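Local coordinates for protein alpha-rhamnosidase (Dictyoglomus thermophilum, PDB 6I60) that probably hydrolyses terminal non-reducing alpha-L-rhamnose residues from alpha-L-rhamnosides, as a glycoside hydrolase, at residues E38-P43 / S339-P344; A514-F519 / N819-G824; D522-Y527 / W570-Y575; W829-I834 / A862-I867. All blocks are in the same frame, centred on the assembly; numbering follows the deposited sequence.

Interaction 1: E38-P43 / S339-P344; sequences EFTTNP and SEIYPP
The branched side chain of Ile341 overlaps the near side of the 38-43 loop, touching Glu38, Thr40 and Pro43, and carries 100 of the 177 Å² buried between the two segments. Its root lies against the aliphatic part of Glu38, Ile341 CB standing 3.7 Å from Glu38 CB, and the two side chains cross at about a right angle. Ile341 CG1 also lies 3.8 Å from Glu38 CG. The other branch turns elsewhere: with CG2 anti to the backbone N and CG1 beside it (chi1 -46°), Ile341 CG2 comes to 3.8 Å from Thr40 CB and 3.9 Å from Pro43 CB. The end methyl, Ile341 CD1, also approaches Pro43 CB, at 4.1 Å. Neither segment has regular secondary structure. Residues 38-43 join strands 35-37 and 44-46 of the N-terminal immunoglobulin-like domain, whereas 339-344 follow strand 336-338 of the next beta domain, so the overlap is packing between loops of two modules. Cut back to an alanine, Ile341 would keep its CB but lose both branches, and is likely to leave a gap beside Thr40 and Pro43. One water also spans the loops, donating to Glu38 OE1 at 2.7 Å and accepting from Ile341 N at 3.3 Å. The buried carboxylate of Glu38 has further partners: OE1 forms a salt bridge with Arg528, while OE2 accepts a hydrogen bond from Ile52 N.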
# COMPACT_ATOMS: atom_id res chain seq x y z
N GLU A 38 12.48 11.25 4.01
CA GLU A 38 11.08 10.90 3.83
C GLU A 38 10.93 9.49 3.25
O GLU A 38 10.00 9.23 2.48
CB GLU A 38 10.34 11.92 2.97
CG GLU A 38 10.00 13.22 3.69
CD GLU A 38 9.12 12.99 4.91
OE1 GLU A 38 7.88 12.98 4.76
OE2 GLU A 38 9.68 12.80 6.02
N PHE A 39 11.85 8.60 3.61
CA PHE A 39 11.85 7.21 3.14
C PHE A 39 11.91 7.14 1.61
O PHE A 39 11.26 6.29 0.99
CB PHE A 39 10.63 6.45 3.68
CG PHE A 39 10.53 6.47 5.17
CD1 PHE A 39 11.26 5.58 5.94
CD2 PHE A 39 9.70 7.38 5.81
CE1 PHE A 39 11.17 5.60 7.31
CE2 PHE A 39 9.61 7.40 7.19
CZ PHE A 39 10.34 6.51 7.94
N THR A 40 12.70 8.02 1.01
CA THR A 40 12.87 8.05 -0.43
C THR A 40 14.27 8.54 -0.76
O THR A 40 14.77 9.47 -0.12
CB THR A 40 11.82 8.95 -1.10
OG1 THR A 40 10.52 8.63 -0.60
CG2 THR A 40 11.85 8.76 -2.62
N THR A 41 14.89 7.92 -1.75
CA THR A 41 16.22 8.32 -2.19
C THR A 41 16.12 9.63 -2.96
O THR A 41 15.51 9.69 -4.03
CB THR A 41 16.85 7.23 -3.06
OG1 THR A 41 17.23 6.12 -2.23
CG2 THR A 41 18.09 7.77 -3.77
N ASN A 42 16.70 10.70 -2.39
CA ASN A 42 16.72 12.03 -2.97
C ASN A 42 15.31 12.50 -3.32
O ASN A 42 14.95 12.55 -4.50
CB ASN A 42 17.61 12.06 -4.22
CG ASN A 42 19.08 11.90 -3.88
OD1 ASN A 42 19.55 12.41 -2.87
ND2 ASN A 42 19.81 11.19 -4.73
N PRO A 43 14.50 12.85 -2.33
CA PRO A 43 13.12 13.26 -2.61
C PRO A 43 13.06 14.67 -3.18
O PRO A 43 13.85 15.55 -2.83
CB PRO A 43 12.45 13.19 -1.24
CG PRO A 43 13.55 13.46 -0.28
CD PRO A 43 14.81 12.88 -0.89
N SER A 339 2.42 18.48 -0.24
CA SER A 339 3.24 17.62 -1.09
C SER A 339 3.81 16.50 -0.23
O SER A 339 4.83 16.68 0.45
CB SER A 339 4.36 18.41 -1.77
OG SER A 339 5.13 17.57 -2.62
N GLU A 340 3.15 15.34 -0.25
CA GLU A 340 3.61 14.18 0.50
C GLU A 340 4.55 13.35 -0.36
O GLU A 340 4.37 13.23 -1.58
CB GLU A 340 2.42 13.33 0.95
CG GLU A 340 1.50 14.03 1.94
CD GLU A 340 0.86 13.06 2.92
OE1 GLU A 340 -0.38 13.12 3.10
OE2 GLU A 340 1.60 12.24 3.51
N ILE A 341 5.56 12.77 0.28
CA ILE A 341 6.53 11.91 -0.38
C ILE A 341 6.05 10.48 -0.20
O ILE A 341 6.16 9.90 0.89
CB ILE A 341 7.94 12.11 0.16
CG1 ILE A 341 8.26 13.60 0.29
CG2 ILE A 341 8.96 11.42 -0.73
CD1 ILE A 341 8.55 14.28 -1.03
N TYR A 342 5.50 9.90 -1.26
CA TYR A 342 4.97 8.54 -1.24
C TYR A 342 5.02 7.99 -2.65
O TYR A 342 5.05 8.76 -3.62
CB TYR A 342 3.54 8.51 -0.68
CG TYR A 342 2.47 9.01 -1.62
CD1 TYR A 342 2.54 10.29 -2.16
CD2 TYR A 342 1.38 8.22 -1.96
CE1 TYR A 342 1.55 10.76 -3.02
CE2 TYR A 342 0.39 8.68 -2.81
CZ TYR A 342 0.49 9.95 -3.34
OH TYR A 342 -0.49 10.41 -4.19
N PRO A 343 5.05 6.67 -2.80
CA PRO A 343 5.13 6.08 -4.14
C PRO A 343 3.92 6.46 -4.98
O PRO A 343 2.77 6.30 -4.55
CB PRO A 343 5.16 4.57 -3.86
CG PRO A 343 5.69 4.46 -2.47
CD PRO A 343 5.17 5.65 -1.74
N PRO A 344 4.15 6.98 -6.19
CA PRO A 344 3.04 7.33 -7.07
C PRO A 344 2.58 6.13 -7.90
O PRO A 344 3.19 5.06 -7.89
CB PRO A 344 3.65 8.41 -7.97
CG PRO A 344 5.09 8.02 -8.07
CD PRO A 344 5.45 7.34 -6.77
O HOH W 1 5.44 13.10 3.56

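Interaction 2: A514-F519 / N819-G824; sequences AEEAIF and NHIMFG
Glu516 and Gly824 mark the nearest backbone approach, with their CA atoms 7.1 Å apart. Residues 514-519 are helical, as the bond from Ile518 N to Ala514 O at 3.2 Å attests. Residues 819-824 follow an irregular path that closes in a turn, where Gly824 N bonds to Ile821 O at 3.0 Å; the backbone angles of Met822 and Phe823 fit a type I beta turn. Between the segments Glu516 does most of the touching. Its CG lies anti to the backbone N (chi1 158°), which sets Glu516 CG 3.7 Å from Gly824 O. A bend at chi2 (-95°) then takes the chain out of the extended form and brings Glu516 OE2 to 3.7 Å from the end methyl Ile821 CD1. No hydrogen bond links the segments, and the fit is van der Waals contact round a buried acidic side chain. Glu516 also touches Ile482 of helix 473-488 and Asp827 of helix 826-835, so it sits where several helices converge. Joining a helix to the loop that leads into helix 826-835, this is core packing in the six-hairpin glycosidase domain, consistent with the (alpha/alpha)6 barrel of such enzymes.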
# COMPACT_ATOMS: atom_id res chain seq x y z
N ALA A 514 -2.77 -5.28 6.05
CA ALA A 514 -1.66 -4.35 6.19
C ALA A 514 -0.36 -5.07 6.53
O ALA A 514 0.72 -4.68 6.07
CB ALA A 514 -1.98 -3.30 7.25
N GLU A 515 -0.44 -6.13 7.34
CA GLU A 515 0.76 -6.88 7.70
C GLU A 515 1.34 -7.62 6.50
O GLU A 515 2.56 -7.74 6.38
CB GLU A 515 0.46 -7.85 8.84
CG GLU A 515 1.69 -8.52 9.43
CD GLU A 515 1.36 -9.36 10.66
OE1 GLU A 515 0.41 -10.16 10.60
OE2 GLU A 515 2.06 -9.22 11.68
N GLU A 516 0.48 -8.12 5.61
CA GLU A 516 0.98 -8.81 4.43
C GLU A 516 1.70 -7.85 3.48
O GLU A 516 2.78 -8.17 2.98
CB GLU A 516 -0.18 -9.51 3.71
CG GLU A 516 0.09 -9.81 2.24
CD GLU A 516 -0.45 -8.72 1.32
OE1 GLU A 516 0.32 -8.25 0.45
OE2 GLU A 516 -1.63 -8.34 1.47
N ALA A 517 1.11 -6.68 3.24
CA ALA A 517 1.71 -5.72 2.32
C ALA A 517 3.06 -5.23 2.82
O ALA A 517 3.99 -5.01 2.03
CB ALA A 517 0.76 -4.54 2.10
N ILE A 518 3.19 -5.06 4.14
CA ILE A 518 4.47 -4.63 4.71
C ILE A 518 5.54 -5.69 4.47
O ILE A 518 6.68 -5.37 4.12
CB ILE A 518 4.29 -4.31 6.20
CG1 ILE A 518 3.58 -2.96 6.37
CG2 ILE A 518 5.63 -4.29 6.91
CD1 ILE A 518 3.18 -2.67 7.80
N PHE A 519 5.18 -6.97 4.64
CA PHE A 519 6.14 -8.04 4.42
C PHE A 519 6.56 -8.13 2.96
O PHE A 519 7.71 -8.48 2.66
CB PHE A 519 5.56 -9.38 4.87
CG PHE A 519 6.02 -9.81 6.23
CD1 PHE A 519 5.20 -9.64 7.34
CD2 PHE A 519 7.27 -10.37 6.41
CE1 PHE A 519 5.63 -10.03 8.59
CE2 PHE A 519 7.71 -10.76 7.66
CZ PHE A 519 6.88 -10.59 8.76
N ASN A 819 -11.07 -10.19 -7.19
CA ASN A 819 -9.78 -9.57 -6.94
C ASN A 819 -9.86 -8.76 -5.64
O ASN A 819 -9.66 -7.55 -5.61
CB ASN A 819 -9.35 -8.70 -8.12
CG ASN A 819 -7.85 -8.43 -8.12
OD1 ASN A 819 -7.15 -8.73 -7.15
ND2 ASN A 819 -7.36 -7.86 -9.21
N HIS A 820 -10.14 -9.45 -4.54
CA HIS A 820 -10.18 -8.83 -3.23
C HIS A 820 -8.91 -9.14 -2.45
O HIS A 820 -8.19 -10.10 -2.74
CB HIS A 820 -11.40 -9.29 -2.44
CG HIS A 820 -12.60 -8.40 -2.60
ND1 HIS A 820 -13.08 -8.03 -3.83
CD2 HIS A 820 -13.39 -7.80 -1.68
CE1 HIS A 820 -14.13 -7.24 -3.67
NE2 HIS A 820 -14.34 -7.09 -2.37
N ILE A 821 -8.63 -8.31 -1.45
CA ILE A 821 -7.41 -8.40 -0.67
C ILE A 821 -7.66 -8.65 0.81
O ILE A 821 -6.70 -8.91 1.55
CB ILE A 821 -6.54 -7.14 -0.86
CG1 ILE A 821 -5.10 -7.37 -0.39
CG2 ILE A 821 -7.17 -5.94 -0.15
CD1 ILE A 821 -4.52 -8.71 -0.80
N MET A 822 -8.92 -8.61 1.26
CA MET A 822 -9.19 -8.75 2.69
C MET A 822 -8.77 -10.11 3.22
O MET A 822 -8.28 -10.23 4.35
CB MET A 822 -10.67 -8.50 2.97
CG MET A 822 -11.61 -9.07 1.91
SD MET A 822 -13.31 -8.53 2.15
CE MET A 822 -14.21 -9.90 1.43
N PHE A 823 -8.94 -11.16 2.41
CA PHE A 823 -8.56 -12.50 2.83
C PHE A 823 -7.07 -12.80 2.63
O PHE A 823 -6.65 -13.93 2.87
CB PHE A 823 -9.39 -13.55 2.07
CG PHE A 823 -10.75 -13.79 2.66
CD1 PHE A 823 -10.88 -14.29 3.95
CD2 PHE A 823 -11.90 -13.54 1.93
CE1 PHE A 823 -12.13 -14.51 4.50
CE2 PHE A 823 -13.15 -13.76 2.48
CZ PHE A 823 -13.26 -14.25 3.76
N GLY A 824 -6.28 -11.81 2.21
CA GLY A 824 -4.87 -12.01 1.93
C GLY A 824 -3.95 -12.02 3.12
O GLY A 824 -2.73 -12.08 2.95

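Interaction 3: D522-Y527 / W570-Y575; sequences DMIGFY and WYLYQY
Both methyls of Leu572 meet Tyr527, and its CD2 also reaches Ile524; these two partners lie three residues apart and so face the leucine from neighbouring turns of one helix. Leu572 CG is anti to the carbonyl carbon (chi1 -66°) and the chain then runs on extended to one methyl (chi2 -173°), which presents both CD1 and CD2 to the opposing helix. Leu572 CD2 comes to 3.8 Å from Tyr527 CB, and Leu572 CD1 to 3.9 Å from the same atom, so the fork of the leucine straddles the base of the tyrosine. Tyr527 likewise has its CG anti to the carbonyl carbon (chi1 -78°), a setting in which the ring turns an edge to the leucine: Leu572 CD2 reaches Tyr527 CD2 at 4.0 Å, close to the ring plane. One face of that ring is taken by Met523 CE, 3.5 Å above the plane and displaced toward the rim. Beside Ile524 the leucine meets backbone first, Leu572 CD2 lying 4.0 Å from Ile524 CA; the side chains approach less closely, with Ile524 CG1 4.4 Å from Leu572 CD2. The contact is wholly apolar, without a hydrogen bond across it. It packs the start of helix 524-535 on helix 564-576. Helix 514-520 covers Tyr527 through Ala514 and Ala517, the loop residue Phe39 packs on Ile524, and helix 626-648 lies against Trp570.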
# COMPACT_ATOMS: atom_id res chain seq x y z
N ASP A 522 7.47 -2.23 0.25
CA ASP A 522 7.82 -1.05 1.05
C ASP A 522 6.59 -0.16 1.15
O ASP A 522 6.18 0.46 0.16
CB ASP A 522 8.99 -0.31 0.41
CG ASP A 522 9.50 0.84 1.27
OD1 ASP A 522 10.65 1.27 1.07
OD2 ASP A 522 8.74 1.30 2.15
N MET A 523 5.99 -0.09 2.34
CA MET A 523 4.70 0.56 2.51
C MET A 523 4.70 1.74 3.47
O MET A 523 3.64 2.34 3.68
CB MET A 523 3.65 -0.46 2.99
CG MET A 523 3.61 -1.74 2.19
SD MET A 523 2.54 -1.60 0.74
CE MET A 523 1.16 -0.68 1.43
N ILE A 524 5.85 2.10 4.05
CA ILE A 524 5.86 3.16 5.06
C ILE A 524 5.49 4.50 4.44
O ILE A 524 4.78 5.30 5.06
CB ILE A 524 7.22 3.21 5.78
CG1 ILE A 524 7.21 4.33 6.82
CG2 ILE A 524 8.36 3.40 4.79
CD1 ILE A 524 7.90 3.98 8.11
N GLY A 525 5.95 4.77 3.22
CA GLY A 525 5.53 5.98 2.53
C GLY A 525 4.07 5.96 2.13
O GLY A 525 3.40 6.99 2.15
N PHE A 526 3.56 4.78 1.78
CA PHE A 526 2.16 4.66 1.39
C PHE A 526 1.24 4.82 2.60
O PHE A 526 0.22 5.52 2.52
CB PHE A 526 1.92 3.31 0.71
CG PHE A 526 0.58 3.18 0.06
CD1 PHE A 526 0.37 3.67 -1.21
CD2 PHE A 526 -0.47 2.57 0.73
CE1 PHE A 526 -0.87 3.55 -1.82
CE2 PHE A 526 -1.71 2.45 0.13
CZ PHE A 526 -1.91 2.94 -1.15
N TYR A 527 1.58 4.18 3.72
CA TYR A 527 0.69 4.21 4.88
C TYR A 527 0.73 5.56 5.58
O TYR A 527 -0.28 5.97 6.18
CB TYR A 527 1.06 3.08 5.84
CG TYR A 527 0.55 1.74 5.39
CD1 TYR A 527 -0.67 1.61 4.76
CD2 TYR A 527 1.30 0.58 5.60
CE1 TYR A 527 -1.14 0.39 4.34
CE2 TYR A 527 0.84 -0.65 5.18
CZ TYR A 527 -0.38 -0.74 4.55
OH TYR A 527 -0.85 -1.97 4.14
N TRP A 570 0.42 1.43 14.40
CA TRP A 570 1.24 0.53 15.21
C TRP A 570 2.10 -0.37 14.34
O TRP A 570 3.21 -0.73 14.74
CB TRP A 570 0.35 -0.31 16.13
CG TRP A 570 1.10 -1.33 16.92
CD1 TRP A 570 1.23 -2.66 16.63
CD2 TRP A 570 1.83 -1.11 18.13
NE1 TRP A 570 2.00 -3.28 17.59
CE2 TRP A 570 2.38 -2.35 18.52
CE3 TRP A 570 2.08 0.01 18.92
CZ2 TRP A 570 3.16 -2.50 19.66
CZ3 TRP A 570 2.85 -0.14 20.06
CH2 TRP A 570 3.38 -1.38 20.42
N TYR A 571 1.62 -0.73 13.15
CA TYR A 571 2.43 -1.52 12.23
C TYR A 571 3.65 -0.74 11.76
O TYR A 571 4.74 -1.30 11.62
CB TYR A 571 1.59 -1.97 11.04
CG TYR A 571 0.76 -3.21 11.29
CD1 TYR A 571 1.12 -4.12 12.28
CD2 TYR A 571 -0.38 -3.47 10.54
CE1 TYR A 571 0.37 -5.26 12.51
CE2 TYR A 571 -1.14 -4.60 10.77
CZ TYR A 571 -0.76 -5.49 11.76
OH TYR A 571 -1.51 -6.62 11.99
N LEU A 572 3.48 0.57 11.52
CA LEU A 572 4.59 1.39 11.07
C LEU A 572 5.69 1.49 12.13
O LEU A 572 6.86 1.64 11.79
CB LEU A 572 4.09 2.78 10.69
CG LEU A 572 3.17 2.84 9.47
CD1 LEU A 572 2.88 4.28 9.08
CD2 LEU A 572 3.79 2.07 8.30
N TYR A 573 5.32 1.41 13.41
CA TYR A 573 6.32 1.41 14.46
C TYR A 573 6.89 0.01 14.69
O TYR A 573 8.06 -0.12 15.06
CB TYR A 573 5.73 1.96 15.76
CG TYR A 573 6.62 1.77 16.96
CD1 TYR A 573 7.79 2.51 17.11
CD2 TYR A 573 6.31 0.85 17.95
CE1 TYR A 573 8.61 2.33 18.20
CE2 TYR A 573 7.12 0.67 19.05
CZ TYR A 573 8.28 1.41 19.17
OH TYR A 573 9.10 1.24 20.26
N GLN A 574 6.09 -1.03 14.47
CA GLN A 574 6.54 -2.39 14.74
C GLN A 574 7.55 -2.86 13.70
O GLN A 574 8.58 -3.45 14.05
CB GLN A 574 5.34 -3.34 14.80
CG GLN A 574 5.71 -4.82 14.90
CD GLN A 574 4.49 -5.73 14.80
OE1 GLN A 574 3.56 -5.46 14.05
NE2 GLN A 574 4.51 -6.83 15.55
N TYR A 575 7.28 -2.60 12.43
CA TYR A 575 8.11 -3.12 11.34
C TYR A 575 9.10 -2.11 10.79
O TYR A 575 9.97 -2.50 10.00
CB TYR A 575 7.21 -3.64 10.21
CG TYR A 575 6.57 -4.97 10.51
CD1 TYR A 575 7.32 -6.15 10.48
CD2 TYR A 575 5.23 -5.06 10.83
CE1 TYR A 575 6.74 -7.37 10.75
CE2 TYR A 575 4.64 -6.28 11.11
CZ TYR A 575 5.40 -7.43 11.07
OH TYR A 575 4.82 -8.65 11.35

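Interaction 4: W829-I834 / A862-I867; sequences WFYRVI and ARLNTI
The hydroxyl of Tyr831, whose ring packs on Ala862 and Leu864, is held by two groups beyond these segments: a hydrogen bond pairs it with Asn520 OD1, and a weak one with Gly466 O. These bonds hold the far end of the ring, while its CD2-CE2 side meets the strand. Tyr831 CG is anti to the carbonyl carbon (chi1 -79°), and chi2 of 89° turns the ring plane about square to the CA-CB-CG plane, with the CD2-CE2 side toward 862-864. Tyr831 CD2 lies 3.8 Å from Ala862 CB. Leu864 CD2 spans the next bond of the ring, 3.6 Å from Tyr831 CD2 and equally 3.6 Å from Tyr831 CE2. Both methyls approach obliquely. Ala862 and Leu864, two residues apart, share the helix-facing side of the strand; Arg863 between them points away and forms salt bridges with Glu467 and Glu870. Backbones are nearest at Tyr831 and Ala862, with CA atoms 6.2 Å apart. The helix has a wider pi-type turn at 830-834, where Val833 N bonds to Trp829 O at 3.0 Å and Ile834 N makes a weak bond to the same oxygen at 3.4 Å. Phe519 of helix 514-520 also packs on Leu864, and its ring meets that of Tyr831 with planes about 30° apart. The contact thus seats the last helix in the chain on an antiparallel sheet, joining the helical glycosidase domain to the C-terminal beta domain of this rhamnosidase family.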
# COMPACT_ATOMS: atom_id res chain seq x y z
N TRP A 829 1.30 -15.15 7.44
CA TRP A 829 1.58 -16.40 8.13
C TRP A 829 2.69 -17.18 7.44
O TRP A 829 3.46 -17.88 8.11
CB TRP A 829 0.31 -17.24 8.23
CG TRP A 829 0.45 -18.46 9.08
CD1 TRP A 829 0.61 -18.52 10.43
CD2 TRP A 829 0.45 -19.82 8.62
NE1 TRP A 829 0.70 -19.82 10.85
CE2 TRP A 829 0.60 -20.64 9.75
CE3 TRP A 829 0.32 -20.42 7.36
CZ2 TRP A 829 0.65 -22.03 9.67
CZ3 TRP A 829 0.36 -21.81 7.28
CH2 TRP A 829 0.52 -22.59 8.43
N PHE A 830 2.79 -17.08 6.12
CA PHE A 830 3.85 -17.78 5.40
C PHE A 830 5.23 -17.24 5.78
O PHE A 830 6.19 -18.01 5.87
CB PHE A 830 3.63 -17.65 3.89
CG PHE A 830 2.35 -18.25 3.41
CD1 PHE A 830 1.76 -19.31 4.08
CD2 PHE A 830 1.73 -17.76 2.27
CE1 PHE A 830 0.58 -19.87 3.63
CE2 PHE A 830 0.54 -18.31 1.81
CZ PHE A 830 -0.03 -19.37 2.50
N TYR A 831 5.33 -15.93 6.00
CA TYR A 831 6.62 -15.33 6.35
C TYR A 831 7.01 -15.63 7.79
O TYR A 831 8.14 -16.05 8.06
CB TYR A 831 6.56 -13.82 6.12
CG TYR A 831 6.72 -13.38 4.69
CD1 TYR A 831 5.62 -13.26 3.85
CD2 TYR A 831 7.97 -13.06 4.17
CE1 TYR A 831 5.76 -12.85 2.54
CE2 TYR A 831 8.13 -12.65 2.86
CZ TYR A 831 7.02 -12.55 2.05
OH TYR A 831 7.16 -12.14 0.75
N ARG A 832 6.08 -15.43 8.73
CA ARG A 832 6.41 -15.46 10.15
C ARG A 832 6.47 -16.87 10.72
O ARG A 832 7.18 -17.11 11.70
CB ARG A 832 5.41 -14.63 10.94
CG ARG A 832 5.22 -13.20 10.43
CD ARG A 832 4.19 -12.43 11.26
NE ARG A 832 3.27 -13.32 11.96
CZ ARG A 832 3.18 -13.41 13.29
NH1 ARG A 832 3.95 -12.66 14.06
NH2 ARG A 832 2.31 -14.25 13.84
N VAL A 833 5.72 -17.82 10.15
CA VAL A 833 5.61 -19.17 10.70
C VAL A 833 6.26 -20.21 9.79
O VAL A 833 7.19 -20.90 10.20
CB VAL A 833 4.13 -19.52 10.99
CG1 VAL A 833 3.99 -21.00 11.32
CG2 VAL A 833 3.61 -18.67 12.13
N ILE A 834 5.78 -20.33 8.55
CA ILE A 834 6.31 -21.34 7.64
C ILE A 834 7.79 -21.09 7.38
O ILE A 834 8.64 -21.96 7.61
CB ILE A 834 5.51 -21.37 6.33
CG1 ILE A 834 4.12 -21.97 6.58
CG2 ILE A 834 6.25 -22.17 5.26
CD1 ILE A 834 3.34 -22.26 5.32
N ALA A 862 12.50 -16.97 3.48
CA ALA A 862 12.01 -15.60 3.38
C ALA A 862 13.20 -14.67 3.48
O ALA A 862 13.98 -14.74 4.43
CB ALA A 862 10.99 -15.30 4.49
N ARG A 863 13.35 -13.79 2.49
CA ARG A 863 14.39 -12.77 2.49
C ARG A 863 13.71 -11.41 2.44
O ARG A 863 12.99 -11.11 1.48
CB ARG A 863 15.34 -12.95 1.30
CG ARG A 863 16.36 -11.83 1.16
CD ARG A 863 17.22 -12.00 -0.08
NE ARG A 863 16.59 -11.41 -1.27
CZ ARG A 863 16.59 -10.11 -1.55
NH1 ARG A 863 17.17 -9.25 -0.73
NH2 ARG A 863 15.99 -9.67 -2.65
N LEU A 864 13.94 -10.59 3.46
CA LEU A 864 13.32 -9.29 3.58
C LEU A 864 14.37 -8.19 3.55
O LEU A 864 15.49 -8.36 4.05
CB LEU A 864 12.50 -9.17 4.88
CG LEU A 864 11.69 -10.39 5.32
CD1 LEU A 864 11.44 -10.36 6.82
CD2 LEU A 864 10.38 -10.45 4.56
N ASN A 865 14.00 -7.05 2.97
CA ASN A 865 14.81 -5.84 3.00
C ASN A 865 14.10 -4.86 3.93
O ASN A 865 13.19 -4.14 3.51
CB ASN A 865 15.01 -5.26 1.60
CG ASN A 865 15.79 -3.96 1.61
OD1 ASN A 865 16.97 -3.94 1.97
ND2 ASN A 865 15.14 -2.87 1.22
N THR A 866 14.52 -4.83 5.19
CA THR A 866 13.85 -4.04 6.21
C THR A 866 14.49 -2.67 6.34
O THR A 866 15.31 -2.26 5.51
CB THR A 866 13.87 -4.79 7.54
OG1 THR A 866 15.19 -4.74 8.09
CG2 THR A 866 13.45 -6.24 7.35
N ILE A 867 14.12 -1.93 7.39
CA ILE A 867 14.69 -0.61 7.63
C ILE A 867 16.13 -0.71 8.11
O ILE A 867 16.88 0.27 8.04
CB ILE A 867 13.81 0.17 8.63
CG1 ILE A 867 13.75 1.65 8.24
CG2 ILE A 867 14.31 -0.01 10.06
CD1 ILE A 867 13.07 1.90 6.91

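Overall arrangement
Interaction 3 touches all the others. Toward interaction 1, 14 Å away between centres, Phe526 N lies 4.0 Å from Pro343 CD, linking the beta domain of 339-344 to the helices. Toward interaction 2, Glu515 OE2 and Tyr575 OH are 2.8 Å apart, a probable hydrogen bond. Interaction 2 is joined to interaction 4 through Phe519, whose CZ is 3.5 Å from Arg832 CG. Interactions 1 and 2 do not touch, their nearest atoms being about 11 Å apart. A pocket for 2-(2-ethoxyethoxy)ethanol is lined by Tyr656, Glu659 and Leu660, which belong to none of these segments; all four contacts are chiefly side-chain packing, within the six-hairpin domain (2 and 3) or between domains (1 and 4).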